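PDB 3VUP: beta-1,4-mannanase from Aplysia kurodai, which probably hydrolyses internal beta-1,4-mannosidic linkages in mannan as an enzyme of the digestive fluid of this sea hare. Local coordinates for residues Met302-Met307 / Asp329-Gly334. Residues are numbered along the deposited sequence; the frame is centred on the assembly and turned at random.
Sequences MTITQM and DNQRKG. With SO4 (sulfate ion), chain F.
One face of the N330 carboxamide carries the methyl CG2 of I304, which lies 3.5 Å from N330 ND2. The main partner of this ND2 is the carboxylate of E296, outside both segments, whose OE2 also accepts from I304 N. N330 ND2 donates to O3 of a sulfate ion, probably from the crystallisation liquor, at 3.1 Å, a bent bond on the opposite side of the plane from the methyl. The Q331 carboxamide is gripped at both ends: OE1 meets S321, and NE2 is shared between W322 O and the sulfate, 3.3 Å from SO4 O2. I304, with CG1 anti to the backbone N (chi1 -163°), runs obliquely across Q331, its CG1 4.0 Å from Q331 CG. The contact joins the first turn of helix 304-313 to the middle of helix 324-338, consecutive outer helices of the TIM barrel, with strand 318-322 between them in sequence. An alanine in place of I304 would probably loosen this junction, since CG2 over N330 and the CG1-CD1 branch across Q331 would be lost. Further along, the backbones close to 4.0 Å between T305 CA and G334 CA, with T305 OG1 lying against G334 CA at 3.8 Å. T303 and Q306 form a capping box at the start of helix 304-313: Q306 N donates to T303 OG1, and T303 N meets a lone pair of Q306 OE1 at 2.9 Å, nearly straight (169°).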
loop_
_atom_site.group_PDB
_atom_site.type_symbol
_atom_site.label_atom_id
_atom_site.label_comp_id
_atom_site.label_asym_id
_atom_site.label_seq_id
_atom_site.Cartn_x
_atom_site.Cartn_y
_atom_site.Cartn_z
ATOM N N MET A 302 -21.364 10.768 2.210
ATOM C CA MET A 302 -20.465 11.772 2.768
ATOM C C MET A 302 -19.824 12.612 1.676
ATOM O O MET A 302 -19.536 12.111 0.589
ATOM C CB MET A 302 -19.339 11.102 3.560
ATOM C CG MET A 302 -19.770 10.287 4.756
ATOM S SD MET A 302 -18.315 9.604 5.574
ATOM C CE MET A 302 -19.049 8.849 7.010
ATOM N N THR A 303 -19.551 13.880 1.972
ATOM C CA THR A 303 -18.688 14.666 1.097
ATOM C C THR A 303 -17.239 14.242 1.341
ATOM O O THR A 303 -16.925 13.686 2.387
ATOM C CB THR A 303 -18.780 16.169 1.394
ATOM O OG1 THR A 303 -18.257 16.403 2.704
ATOM C CG2 THR A 303 -20.215 16.672 1.291
ATOM N N ILE A 304 -16.343 14.536 0.402
ATOM C CA ILE A 304 -14.940 14.190 0.607
ATOM C C ILE A 304 -14.372 14.881 1.865
ATOM O O ILE A 304 -13.549 14.310 2.575
ATOM C CB ILE A 304 -14.090 14.497 -0.648
ATOM C CG1 ILE A 304 -12.750 13.757 -0.593
ATOM C CG2 ILE A 304 -13.910 15.993 -0.826
ATOM C CD1 ILE A 304 -12.868 12.250 -0.800
ATOM N N THR A 305 -14.834 16.091 2.169
ATOM C CA THR A 305 -14.371 16.769 3.379
ATOM C C THR A 305 -14.835 16.015 4.625
ATOM O O THR A 305 -14.060 15.806 5.564
ATOM C CB THR A 305 -14.811 18.250 3.412
ATOM O OG1 THR A 305 -14.185 18.945 2.327
ATOM C CG2 THR A 305 -14.400 18.918 4.712
ATOM N N GLN A 306 -16.091 15.585 4.628
ATOM C CA GLN A 306 -16.584 14.773 5.730
ATOM C C GLN A 306 -15.767 13.498 5.875
ATOM O O GLN A 306 -15.533 13.038 6.998
ATOM C CB GLN A 306 -18.066 14.448 5.560
ATOM C CG GLN A 306 -18.952 15.641 5.874
ATOM C CD GLN A 306 -20.392 15.414 5.482
ATOM O OE1 GLN A 306 -20.684 14.741 4.498
ATOM N NE2 GLN A 306 -21.304 15.976 6.254
ATOM N N MET A 307 -15.340 12.926 4.749
ATOM C CA MET A 307 -14.583 11.678 4.789
ATOM C C MET A 307 -13.208 11.883 5.423
ATOM O O MET A 307 -12.818 11.127 6.308
ATOM C CB MET A 307 -14.480 11.057 3.392
ATOM C CG MET A 307 -15.837 10.683 2.818
ATOM S SD MET A 307 -15.766 9.902 1.205
ATOM C CE MET A 307 -15.409 8.216 1.684
ATOM N N ASP A 329 -9.154 17.746 -7.891
ATOM C CA ASP A 329 -9.924 18.991 -7.750
ATOM C C ASP A 329 -10.796 18.906 -6.506
ATOM O O ASP A 329 -10.829 19.815 -5.677
ATOM C CB ASP A 329 -10.854 19.222 -8.958
ATOM C CG ASP A 329 -10.194 19.981 -10.105
ATOM O OD1 ASP A 329 -8.991 20.289 -10.021
ATOM O OD2 ASP A 329 -10.893 20.260 -11.109
ATOM N N ASN A 330 -11.519 17.800 -6.395
ATOM C CA ASN A 330 -12.412 17.616 -5.273
ATOM C C ASN A 330 -11.656 17.204 -4.018
ATOM O O ASN A 330 -11.887 17.732 -2.929
ATOM C CB ASN A 330 -13.477 16.574 -5.612
ATOM C CG ASN A 330 -14.611 16.561 -4.609
ATOM O OD1 ASN A 330 -15.131 17.615 -4.241
ATOM N ND2 ASN A 330 -14.986 15.368 -4.142
ATOM N N GLN A 331 -10.751 16.245 -4.163
ATOM C CA GLN A 331 -10.129 15.645 -2.992
ATOM C C GLN A 331 -9.227 16.608 -2.231
ATOM O O GLN A 331 -9.136 16.536 -1.005
ATOM C CB GLN A 331 -9.405 14.348 -3.366
ATOM C CG GLN A 331 -10.388 13.294 -3.841
ATOM C CD GLN A 331 -9.731 12.027 -4.338
ATOM O OE1 GLN A 331 -8.506 11.896 -4.348
ATOM N NE2 GLN A 331 -10.553 11.074 -4.748
ATOM N N ARG A 332 -8.589 17.523 -2.954
ATOM C CA ARG A 332 -7.763 18.536 -2.314
ATOM C C ARG A 332 -8.527 19.385 -1.317
ATOM O O ARG A 332 -7.933 19.910 -0.377
ATOM C CB ARG A 332 -7.114 19.441 -3.346
ATOM C CG ARG A 332 -5.907 18.827 -4.008
ATOM C CD ARG A 332 -5.157 19.822 -4.881
ATOM N NE ARG A 332 -5.851 20.134 -6.125
ATOM C CZ ARG A 332 -5.785 19.386 -7.222
ATOM N NH1 ARG A 332 -6.437 19.750 -8.319
ATOM N NH2 ARG A 332 -5.075 18.259 -7.221
ATOM N N LYS A 333 -9.834 19.534 -1.519
ATOM C CA LYS A 333 -10.622 20.289 -0.556
ATOM C C LYS A 333 -10.603 19.630 0.810
ATOM O O LYS A 333 -10.529 20.305 1.836
ATOM C CB LYS A 333 -12.084 20.347 -0.991
ATOM C CG LYS A 333 -12.334 21.005 -2.312
ATOM C CD LYS A 333 -13.809 20.948 -2.674
ATOM C CE LYS A 333 -14.639 21.823 -1.750
ATOM N NZ LYS A 333 -16.085 21.741 -2.079
ATOM N N GLY A 334 -10.697 18.306 0.827
ATOM C CA GLY A 334 -10.678 17.589 2.087
ATOM C C GLY A 334 -9.314 17.610 2.741
ATOM O O GLY A 334 -9.199 17.788 3.952
HETATM S S SO4 F . -14.372 11.914 -5.669
HETATM O O1 SO4 F . -13.377 11.216 -6.444
HETATM O O2 SO4 F . -13.562 12.350 -4.599
HETATM O O3 SO4 F . -14.719 13.184 -6.273
HETATM O O4 SO4 F . -15.564 11.082 -5.616
#